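Heat shock protease HtrA (Thermotoga maritima, PDB 1L1J) probably cleaves proteins as an ATP-independent serine endopeptidase of the heat-shock response, this chain being its trypsin-like protease domain. Local coordinates at residues A[18-23]-A[81-86]; A[32-36]-A[200-206]; A[35-39]-A[178-182]; A[103-107]-A[218-223]. All coordinates share one frame; numbering follows the deposited sequence.

Contact 1 (A[18-23]-A[81-86]); sequences VKIDVV and NITVTM
Lys19 and Thr85 lie side by side on one face of an antiparallel strand pair, with the lysine methylenes running along the threonine. Lys19 CG is anti to the backbone N (chi1 160°) and the chain is extended beyond it, which brings CD to 3.4 Å from Thr85 OG1. The ammonium group passes the hydroxyl and ends at a long salt bridge within its own strand, NZ to Asp21 OD2 at 3.8 Å. Asp21, on the same face, leans its carboxylate toward the partner strand, CG between the backbone N and the carbonyl carbon (chi1 45°), and OD2 stands 3.3 Å from Thr83 CB. An alanine at Lys19 is likely to leave Thr85 without its aliphatic cover and the Asp21 carboxylate without this counter-charge. Beneath these side chains Lys19 and Thr85 form a hydrogen-bonded pair, Lys19 N to Thr85 O at 3.0 Å and a weak return bond from Thr85 N to Lys19 O, and Asp21 and Thr83 form the next, with Thr83 N to Asp21 O at 2.8 Å. Ile20 and Val84, the non-hydrogen-bonded pair between them, turn to the opposite, apolar face. There the Ile20 and Ile82 side chains lie alongside each other, CG2 to CG2 at 4.1 Å, and Val18 CG1 reaches Met86 CG (3.8 Å). This is plain sheet pairing in the N-terminal barrel of the trypsin-like fold. Strand 17-23 bonds on through Val18 to Gly60 of strand 54-64, and Val84 to Tyr92 of strand 91-93; Ile20 packs on Val75 and Val76 of helix 73-76.

Contact 2 (A[32-36]-A[200-206]); sequences DPYFE and AIVNPQE
Asn203 stands with its CB almost squarely above the centre of the Tyr34 ring, 3.5 Å from the centroid and 11° off the normal, a CH-pi contact made by the CB of a polar residue. Within the trypsin-like fold it joins helix 33-42, in the long connection between the first two strands of the N-terminal barrel and probably part of loop LA of HtrA proteases, to the loop that follows strand 193-198, probably their loop L2. With CG anti to the backbone N (chi1 -163°), the tyrosine leaves the helix toward that loop, and its hydroxyl passes beyond Asn203 to accept a bent bond from Gln205 N (3.0 Å, 135° at the hydrogen). The peptide before Pro204, between these two anchor points, is cis. Phe35, the next residue on the helix, brings the far end of its ring to the start of the loop. Its CZ reaches Ile201 CG2 at 4.3 Å, and CE2 lies 4.4 Å from Ala200 CB. The ring also meets His74 edge to face, and Ala200 N is hydrogen-bonded to Ser183 OG; His74 and Ser183 are predicted charge-relay residues, so the helix sits directly on the active site and probably restricts access to it. At the rim of the phenylalanine, Ile201 CA lies in the plane of the ring, 3.7 Å from CZ.

Contact 3 (A[35-39]-A[178-182]); sequences FEQFF and INPGN
Phe38 rides along Pro180 from its root to the middle of its ring and ends on Asn179. Its CB lies 3.7 Å from Pro180 CG. CG, just beyond, keeps the same distance from both CG and CD of the proline. One edge then follows the chain of the loop, CD2 beside Pro180 CB and CE2 at 3.7 Å from Gly181 CA, while on the other edge CE1 comes to 3.8 Å from Asn179 CB. The tip, CZ, meets the amide carbon of Asn179 (CG, 3.4 Å), the amide plane being turned 28° from that of the ring. Pro180 CD lies over the ring face, offset toward the rim, in a CH-pi contact 3.8 Å from the centroid. CG anti to the backbone N (chi1 179°) is what carries the ring straight out from the helix onto the loop. Two more phenylalanines of the helix share the proline: Phe35 offers a ring face to Pro180 CG, its CD2 at 4.2 Å, and Phe39 CE1 reaches Pro180 CB at 3.9 Å. The loop has its own bracing. Asn179 N donates to Asn182 OD1 at 3.2 Å, from above the carbonyl plane, and Asn179 OD1 probably accepts from Gly181 N in an Asx turn, though the place of that nitrogen is less certain. Gly181 and Asn182 are predicted substrate-binding residues, preceding Ser183 as in the oxyanion loop of trypsin-like proteases. Helix 33-42 thus covers the loop between strands 167-174 and 186-188; Phe38 also meets Trp42 further along the helix, and Asn182 O is held by Asn198 ND2 at the end of strand 193-198.

Contact 4 (A[103-107]-A[218-223]); sequences LDIAV and TVKKFL
Val219 O is gripped by two amides of its own helix, Leu223 N at 2.7 Å and, weakly, Phe222 N at 3.0 Å; that turn of helix 218-223 faces Ile105. With CG1 anti to the carbonyl carbon (chi1 -64°), the long branch of the isoleucine is aimed at Val219, Ile105 CD1 reaching Val219 CG2 at 3.6 Å, while Ile105 CG2 touches Phe222 CD2 at 3.5 Å. Ile105 CB stands over one face of that ring, offset toward the rim, and the two side chains run antiparallel past one another. Here the C-terminal helix of the trypsin-like fold packs on strand 105-109 of the N-terminal barrel, with Leu70 of strand 68-72 also against Ile105, Val219 and Leu223. An alanine at Ile105 would probably open a gap between strand and helix, leaving Phe222 freer to turn. Asp104 and Ile105 form a G1 beta bulge opposite Asp100. Asp104, of the predicted charge relay, turns away from the helix, and its OD1 is hydrogen-bonded to His74 ND1. Further along the strand Val107 CG1 meets the edge of the Phe222 ring, while Val107 CB lies 4.3 Å from Leu223 CD2.

How the contacts relate
From the N terminus, strand 17-23 opens contact 1, which closes at 81-86 within the N-terminal barrel. Before that closure helix 33-42 starts contacts 2 and 3, so both cross contact 1. Contact 3 closes first, at 178-182, and contact 2 at 200-206; the two begin on the same helix, share Phe35, and touch where Ala200 CB packs on Asn179 and Pro180. Contact 4 opens at 103-107, after contact 1 has closed, and ends in the C-terminal helix, crossing contacts 2 and 3. It meets contact 2 where Ile201 packs on Asp104. The long closures tie the active-site loops to the inserted helix and the last helix back to the first barrel.

Contact 1 (A[18-23]-A[81-86])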
# COMPACT_ATOMS: atom_id res chain seq x y z
N VAL A 18 4.93 -4.11 5.01
CA VAL A 18 4.93 -3.50 6.33
C VAL A 18 3.70 -2.70 6.70
O VAL A 18 2.83 -2.44 5.87
CB VAL A 18 6.13 -2.54 6.49
CG1 VAL A 18 7.40 -3.20 6.01
CG2 VAL A 18 5.87 -1.26 5.71
N LYS A 19 3.66 -2.30 7.96
CA LYS A 19 2.60 -1.50 8.55
C LYS A 19 3.13 -0.06 8.67
O LYS A 19 4.34 0.15 8.71
CB LYS A 19 2.27 -2.05 9.95
CG LYS A 19 1.55 -1.08 10.89
CD LYS A 19 1.57 -1.57 12.33
CE LYS A 19 0.96 -0.52 13.28
NZ LYS A 19 1.15 -0.85 14.74
N ILE A 20 2.24 0.92 8.73
CA ILE A 20 2.68 2.29 8.85
C ILE A 20 1.73 3.09 9.75
O ILE A 20 0.64 3.49 9.33
CB ILE A 20 2.78 2.97 7.47
CG1 ILE A 20 3.78 2.19 6.61
CG2 ILE A 20 3.24 4.41 7.62
CD1 ILE A 20 4.00 2.77 5.24
N ASP A 21 2.15 3.28 11.00
CA ASP A 21 1.36 4.01 11.99
C ASP A 21 2.01 5.34 12.31
O ASP A 21 3.21 5.41 12.57
CB ASP A 21 1.16 3.15 13.26
CG ASP A 21 2.45 2.47 13.74
OD1 ASP A 21 3.14 1.84 12.91
OD2 ASP A 21 2.75 2.54 14.95
N VAL A 22 1.20 6.39 12.29
CA VAL A 22 1.65 7.76 12.55
C VAL A 22 0.84 8.38 13.70
O VAL A 22 -0.37 8.58 13.57
CB VAL A 22 1.48 8.62 11.28
CG1 VAL A 22 1.82 10.08 11.55
CG2 VAL A 22 2.34 8.05 10.17
N VAL A 23 1.52 8.69 14.80
CA VAL A 23 0.86 9.28 15.97
C VAL A 23 0.27 10.67 15.69
O VAL A 23 0.67 11.35 14.74
CB VAL A 23 1.83 9.38 17.18
CG1 VAL A 23 1.12 9.99 18.38
CG2 VAL A 23 2.36 8.00 17.52
N ASN A 81 6.10 12.06 12.56
CA ASN A 81 6.16 10.86 13.38
C ASN A 81 5.69 9.66 12.56
O ASN A 81 4.49 9.41 12.46
CB ASN A 81 5.28 11.05 14.61
CG ASN A 81 5.26 9.83 15.51
OD1 ASN A 81 6.25 9.51 16.18
ND2 ASN A 81 4.13 9.13 15.52
N ILE A 82 6.63 8.92 11.98
CA ILE A 82 6.29 7.76 11.17
C ILE A 82 6.84 6.48 11.76
O ILE A 82 8.05 6.34 11.93
CB ILE A 82 6.85 7.91 9.75
CG1 ILE A 82 6.46 9.27 9.18
CG2 ILE A 82 6.34 6.77 8.87
CD1 ILE A 82 7.12 9.57 7.85
N THR A 83 5.95 5.54 12.06
CA THR A 83 6.35 4.26 12.64
C THR A 83 6.11 3.09 11.67
O THR A 83 5.02 2.92 11.13
CB THR A 83 5.58 3.97 13.97
OG1 THR A 83 5.62 5.14 14.82
CG2 THR A 83 6.20 2.79 14.72
N VAL A 84 7.15 2.29 11.44
CA VAL A 84 7.05 1.15 10.55
C VAL A 84 7.19 -0.17 11.30
O VAL A 84 8.18 -0.39 12.01
CB VAL A 84 8.13 1.21 9.44
CG1 VAL A 84 8.35 -0.17 8.83
CG2 VAL A 84 7.70 2.18 8.37
N THR A 85 6.21 -1.05 11.15
CA THR A 85 6.25 -2.34 11.83
C THR A 85 6.37 -3.47 10.80
O THR A 85 5.71 -3.45 9.76
CB THR A 85 4.98 -2.53 12.71
OG1 THR A 85 4.75 -1.35 13.50
CG2 THR A 85 5.17 -3.72 13.64
N MET A 86 7.21 -4.46 11.09
CA MET A 86 7.42 -5.58 10.17
C MET A 86 6.82 -6.91 10.61
O MET A 86 6.41 -7.09 11.75
CB MET A 86 8.91 -5.77 9.89
CG MET A 86 9.45 -5.01 8.69
SD MET A 86 11.20 -5.39 8.38
CE MET A 86 11.13 -6.89 7.37

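Contact 2 (A[32-36]-A[200-206])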
# COMPACT_ATOMS: atom_id res chain seq x y z
N ASP A 32 -8.33 11.56 6.93
CA ASP A 32 -9.55 11.58 6.13
C ASP A 32 -10.54 10.59 6.76
O ASP A 32 -10.35 9.37 6.67
CB ASP A 32 -9.28 11.20 4.67
CG ASP A 32 -10.56 11.11 3.84
OD1 ASP A 32 -11.49 11.93 4.03
OD2 ASP A 32 -10.64 10.21 2.98
N PRO A 33 -11.60 11.12 7.40
CA PRO A 33 -12.68 10.42 8.10
C PRO A 33 -13.14 9.08 7.53
O PRO A 33 -13.68 8.24 8.26
CB PRO A 33 -13.81 11.46 8.13
CG PRO A 33 -13.43 12.47 7.06
CD PRO A 33 -11.95 12.54 7.23
N TYR A 34 -12.93 8.86 6.24
CA TYR A 34 -13.33 7.60 5.64
C TYR A 34 -12.46 6.48 6.22
O TYR A 34 -12.96 5.47 6.72
CB TYR A 34 -13.19 7.64 4.11
CG TYR A 34 -13.95 6.53 3.40
CD1 TYR A 34 -15.32 6.64 3.17
CD2 TYR A 34 -13.32 5.33 3.05
CE1 TYR A 34 -16.05 5.60 2.61
CE2 TYR A 34 -14.04 4.27 2.51
CZ TYR A 34 -15.41 4.41 2.29
OH TYR A 34 -16.14 3.36 1.79
N PHE A 35 -11.15 6.70 6.18
CA PHE A 35 -10.14 5.74 6.64
C PHE A 35 -10.18 5.37 8.13
O PHE A 35 -10.00 4.20 8.49
CB PHE A 35 -8.74 6.26 6.28
CG PHE A 35 -8.53 6.43 4.80
CD1 PHE A 35 -9.43 7.18 4.03
CD2 PHE A 35 -7.43 5.86 4.17
CE1 PHE A 35 -9.23 7.35 2.65
CE2 PHE A 35 -7.23 6.03 2.80
CZ PHE A 35 -8.13 6.78 2.04
N GLU A 36 -10.38 6.36 9.00
CA GLU A 36 -10.45 6.10 10.43
C GLU A 36 -11.68 5.26 10.74
O GLU A 36 -11.66 4.45 11.66
CB GLU A 36 -10.47 7.41 11.20
CG GLU A 36 -11.14 7.36 12.56
CD GLU A 36 -12.59 7.85 12.52
OE1 GLU A 36 -12.82 8.97 12.00
OE2 GLU A 36 -13.49 7.12 13.00
N ALA A 200 -6.51 3.07 -1.68
CA ALA A 200 -7.88 3.20 -1.24
C ALA A 200 -8.45 4.61 -1.29
O ALA A 200 -9.65 4.76 -1.07
CB ALA A 200 -8.02 2.65 0.17
N ILE A 201 -7.65 5.64 -1.57
CA ILE A 201 -8.24 6.99 -1.62
C ILE A 201 -9.61 6.89 -2.29
O ILE A 201 -10.57 7.57 -1.89
CB ILE A 201 -7.37 8.05 -2.40
CG1 ILE A 201 -6.48 7.37 -3.45
CG2 ILE A 201 -6.56 8.89 -1.40
CD1 ILE A 201 -5.65 8.35 -4.31
N VAL A 202 -9.71 6.02 -3.30
CA VAL A 202 -10.98 5.80 -3.96
C VAL A 202 -11.76 5.01 -2.92
O VAL A 202 -11.96 3.79 -3.06
CB VAL A 202 -10.83 4.97 -5.25
CG1 VAL A 202 -12.14 4.97 -6.00
CG2 VAL A 202 -9.73 5.54 -6.10
N ASN A 203 -12.15 5.73 -1.87
CA ASN A 203 -12.90 5.23 -0.72
C ASN A 203 -13.19 3.72 -0.61
O ASN A 203 -12.61 3.04 0.26
CB ASN A 203 -14.18 6.06 -0.59
CG ASN A 203 -13.90 7.56 -0.55
OD1 ASN A 203 -13.27 8.10 -1.46
ND2 ASN A 203 -14.37 8.23 0.49
N PRO A 204 -14.04 3.16 -1.49
CA PRO A 204 -14.81 3.73 -2.60
C PRO A 204 -16.21 4.31 -2.28
O PRO A 204 -16.90 4.81 -3.18
CB PRO A 204 -14.86 2.57 -3.60
CG PRO A 204 -15.00 1.39 -2.71
CD PRO A 204 -14.02 1.68 -1.59
N GLN A 205 -16.61 4.24 -1.01
CA GLN A 205 -17.92 4.74 -0.56
C GLN A 205 -19.10 3.81 -0.88
O GLN A 205 -19.77 3.97 -1.90
CB GLN A 205 -18.24 6.10 -1.18
CG GLN A 205 -17.16 7.16 -1.07
CD GLN A 205 -17.60 8.46 -1.71
OE1 GLN A 205 -18.13 8.47 -2.83
NE2 GLN A 205 -17.39 9.57 -1.01
N GLU A 206 -19.35 2.84 0.01
CA GLU A 206 -20.46 1.90 -0.12
C GLU A 206 -20.62 1.32 -1.53
O GLU A 206 -21.73 1.10 -1.98
CB GLU A 206 -21.78 2.57 0.31
CG GLU A 206 -21.78 3.06 1.75
CD GLU A 206 -21.29 4.49 1.88
OE1 GLU A 206 -20.96 5.10 0.84
OE2 GLU A 206 -21.24 5.01 3.01

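Contact 3 (A[35-39]-A[178-182])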
# COMPACT_ATOMS: atom_id res chain seq x y z
N PHE A 35 -11.15 6.70 6.18
CA PHE A 35 -10.14 5.74 6.64
C PHE A 35 -10.18 5.37 8.13
O PHE A 35 -10.00 4.20 8.49
CB PHE A 35 -8.74 6.26 6.28
CG PHE A 35 -8.53 6.43 4.80
CD1 PHE A 35 -9.43 7.18 4.03
CD2 PHE A 35 -7.43 5.86 4.17
CE1 PHE A 35 -9.23 7.35 2.65
CE2 PHE A 35 -7.23 6.03 2.80
CZ PHE A 35 -8.13 6.78 2.04
N GLU A 36 -10.38 6.36 9.00
CA GLU A 36 -10.45 6.10 10.43
C GLU A 36 -11.68 5.26 10.74
O GLU A 36 -11.66 4.45 11.66
CB GLU A 36 -10.47 7.41 11.20
CG GLU A 36 -11.14 7.36 12.56
CD GLU A 36 -12.59 7.85 12.52
OE1 GLU A 36 -12.82 8.97 12.00
OE2 GLU A 36 -13.49 7.12 13.00
N GLN A 37 -12.73 5.44 9.96
CA GLN A 37 -13.96 4.70 10.19
C GLN A 37 -13.82 3.25 9.76
O GLN A 37 -14.46 2.36 10.33
CB GLN A 37 -15.14 5.35 9.47
CG GLN A 37 -16.45 5.29 10.26
CD GLN A 37 -17.69 5.46 9.40
OE1 GLN A 37 -17.82 6.43 8.63
NE2 GLN A 37 -18.63 4.52 9.53
N PHE A 38 -12.99 3.00 8.75
CA PHE A 38 -12.80 1.64 8.26
C PHE A 38 -12.12 0.79 9.33
O PHE A 38 -12.60 -0.29 9.68
CB PHE A 38 -11.95 1.61 6.99
CG PHE A 38 -11.70 0.23 6.46
CD1 PHE A 38 -12.68 -0.45 5.76
CD2 PHE A 38 -10.48 -0.41 6.68
CE1 PHE A 38 -12.46 -1.75 5.30
CE2 PHE A 38 -10.25 -1.71 6.22
CZ PHE A 38 -11.24 -2.38 5.53
N PHE A 39 -11.00 1.28 9.85
CA PHE A 39 -10.29 0.56 10.89
C PHE A 39 -11.15 0.46 12.15
O PHE A 39 -11.34 -0.62 12.72
CB PHE A 39 -8.97 1.26 11.24
CG PHE A 39 -7.95 1.22 10.14
CD1 PHE A 39 -7.70 2.36 9.37
CD2 PHE A 39 -7.22 0.06 9.88
CE1 PHE A 39 -6.73 2.34 8.36
CE2 PHE A 39 -6.26 0.04 8.88
CZ PHE A 39 -6.01 1.18 8.12
N ILE A 178 -9.98 -3.89 -2.38
CA ILE A 178 -8.96 -2.93 -1.97
C ILE A 178 -9.62 -1.96 -0.98
O ILE A 178 -10.70 -1.42 -1.25
CB ILE A 178 -8.44 -2.12 -3.19
CG1 ILE A 178 -7.85 -3.06 -4.25
CG2 ILE A 178 -7.42 -1.10 -2.72
CD1 ILE A 178 -6.47 -3.58 -3.96
N ASN A 179 -8.97 -1.73 0.15
CA ASN A 179 -9.51 -0.84 1.17
C ASN A 179 -8.43 -0.37 2.13
O ASN A 179 -7.29 -0.81 2.05
CB ASN A 179 -10.59 -1.58 1.95
CG ASN A 179 -10.16 -2.97 2.34
OD1 ASN A 179 -9.10 -3.16 2.95
ND2 ASN A 179 -10.98 -3.96 1.99
N PRO A 180 -8.78 0.55 3.06
CA PRO A 180 -7.80 1.06 4.02
C PRO A 180 -6.99 -0.03 4.69
O PRO A 180 -5.93 0.23 5.27
CB PRO A 180 -8.67 1.82 5.01
CG PRO A 180 -9.75 2.36 4.14
CD PRO A 180 -10.09 1.19 3.26
N GLY A 181 -7.48 -1.26 4.61
CA GLY A 181 -6.79 -2.37 5.22
C GLY A 181 -5.64 -2.91 4.41
O GLY A 181 -4.92 -3.77 4.90
N ASN A 182 -5.47 -2.45 3.18
CA ASN A 182 -4.35 -2.91 2.35
C ASN A 182 -3.85 -1.82 1.40
O ASN A 182 -3.03 -2.08 0.51
CB ASN A 182 -4.70 -4.19 1.57
CG ASN A 182 -5.84 -4.00 0.61
OD1 ASN A 182 -6.04 -2.92 0.05
ND2 ASN A 182 -6.60 -5.06 0.39

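Contact 4 (A[103-107]-A[218-223])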
# COMPACT_ATOMS: atom_id res chain seq x y z
N LEU A 103 -0.47 12.03 -7.33
CA LEU A 103 -0.31 10.68 -7.86
C LEU A 103 -0.60 9.70 -6.72
O LEU A 103 -1.03 8.57 -6.92
CB LEU A 103 1.13 10.46 -8.33
CG LEU A 103 1.62 11.40 -9.43
CD1 LEU A 103 3.13 11.33 -9.51
CD2 LEU A 103 0.97 11.04 -10.75
N ASP A 104 -0.34 10.20 -5.51
CA ASP A 104 -0.52 9.49 -4.25
C ASP A 104 0.50 8.38 -4.03
O ASP A 104 0.16 7.31 -3.54
CB ASP A 104 -1.94 8.94 -4.12
CG ASP A 104 -2.27 8.56 -2.68
OD1 ASP A 104 -3.34 7.96 -2.44
OD2 ASP A 104 -1.45 8.86 -1.78
N ILE A 105 1.75 8.67 -4.40
CA ILE A 105 2.86 7.74 -4.21
C ILE A 105 3.69 8.37 -3.10
O ILE A 105 3.64 9.59 -2.89
CB ILE A 105 3.74 7.63 -5.47
CG1 ILE A 105 2.94 7.02 -6.62
CG2 ILE A 105 4.96 6.77 -5.18
CD1 ILE A 105 3.75 6.80 -7.89
N ALA A 106 4.45 7.56 -2.38
CA ALA A 106 5.28 8.08 -1.29
C ALA A 106 6.32 7.06 -0.89
O ALA A 106 6.01 5.91 -0.64
CB ALA A 106 4.40 8.43 -0.10
N VAL A 107 7.58 7.50 -0.82
CA VAL A 107 8.66 6.61 -0.43
C VAL A 107 9.18 6.93 0.97
O VAL A 107 9.26 8.09 1.38
CB VAL A 107 9.82 6.67 -1.45
CG1 VAL A 107 10.42 8.06 -1.48
CG2 VAL A 107 10.86 5.61 -1.11
N THR A 218 4.35 3.98 -13.34
CA THR A 218 4.14 5.36 -12.96
C THR A 218 5.01 5.61 -11.73
O THR A 218 5.67 6.63 -11.63
CB THR A 218 2.66 5.60 -12.61
OG1 THR A 218 1.88 5.50 -13.81
CG2 THR A 218 2.46 6.98 -11.98
N VAL A 219 5.02 4.65 -10.82
CA VAL A 219 5.81 4.75 -9.60
C VAL A 219 7.31 4.88 -9.93
O VAL A 219 8.02 5.65 -9.29
CB VAL A 219 5.58 3.51 -8.69
CG1 VAL A 219 6.27 3.71 -7.34
CG2 VAL A 219 4.08 3.28 -8.49
N LYS A 220 7.76 4.14 -10.94
CA LYS A 220 9.16 4.19 -11.37
C LYS A 220 9.51 5.60 -11.86
O LYS A 220 10.57 6.14 -11.54
CB LYS A 220 9.42 3.19 -12.50
CG LYS A 220 9.29 1.73 -12.12
CD LYS A 220 9.57 0.86 -13.33
CE LYS A 220 9.19 -0.58 -13.11
NZ LYS A 220 9.10 -1.29 -14.42
N LYS A 221 8.63 6.19 -12.66
CA LYS A 221 8.87 7.53 -13.16
C LYS A 221 8.92 8.48 -11.97
O LYS A 221 9.58 9.52 -12.05
CB LYS A 221 7.77 7.96 -14.14
CG LYS A 221 7.72 7.12 -15.42
CD LYS A 221 6.74 7.66 -16.46
CE LYS A 221 6.66 6.72 -17.67
NZ LYS A 221 5.90 7.29 -18.82
N PHE A 222 8.25 8.14 -10.88
CA PHE A 222 8.27 9.00 -9.71
C PHE A 222 9.59 8.79 -8.98
O PHE A 222 10.32 9.74 -8.71
CB PHE A 222 7.14 8.69 -8.74
CG PHE A 222 7.31 9.33 -7.39
CD1 PHE A 222 7.13 10.71 -7.23
CD2 PHE A 222 7.71 8.57 -6.29
CE1 PHE A 222 7.36 11.31 -6.00
CE2 PHE A 222 7.94 9.17 -5.05
CZ PHE A 222 7.76 10.55 -4.90
N LEU A 223 9.86 7.54 -8.64
CA LEU A 223 11.08 7.20 -7.94
C LEU A 223 12.28 7.88 -8.58
O LEU A 223 13.11 8.46 -7.89
CB LEU A 223 11.30 5.68 -7.92
CG LEU A 223 10.49 4.86 -6.92
CD1 LEU A 223 10.98 3.42 -6.92
CD2 LEU A 223 10.63 5.46 -5.53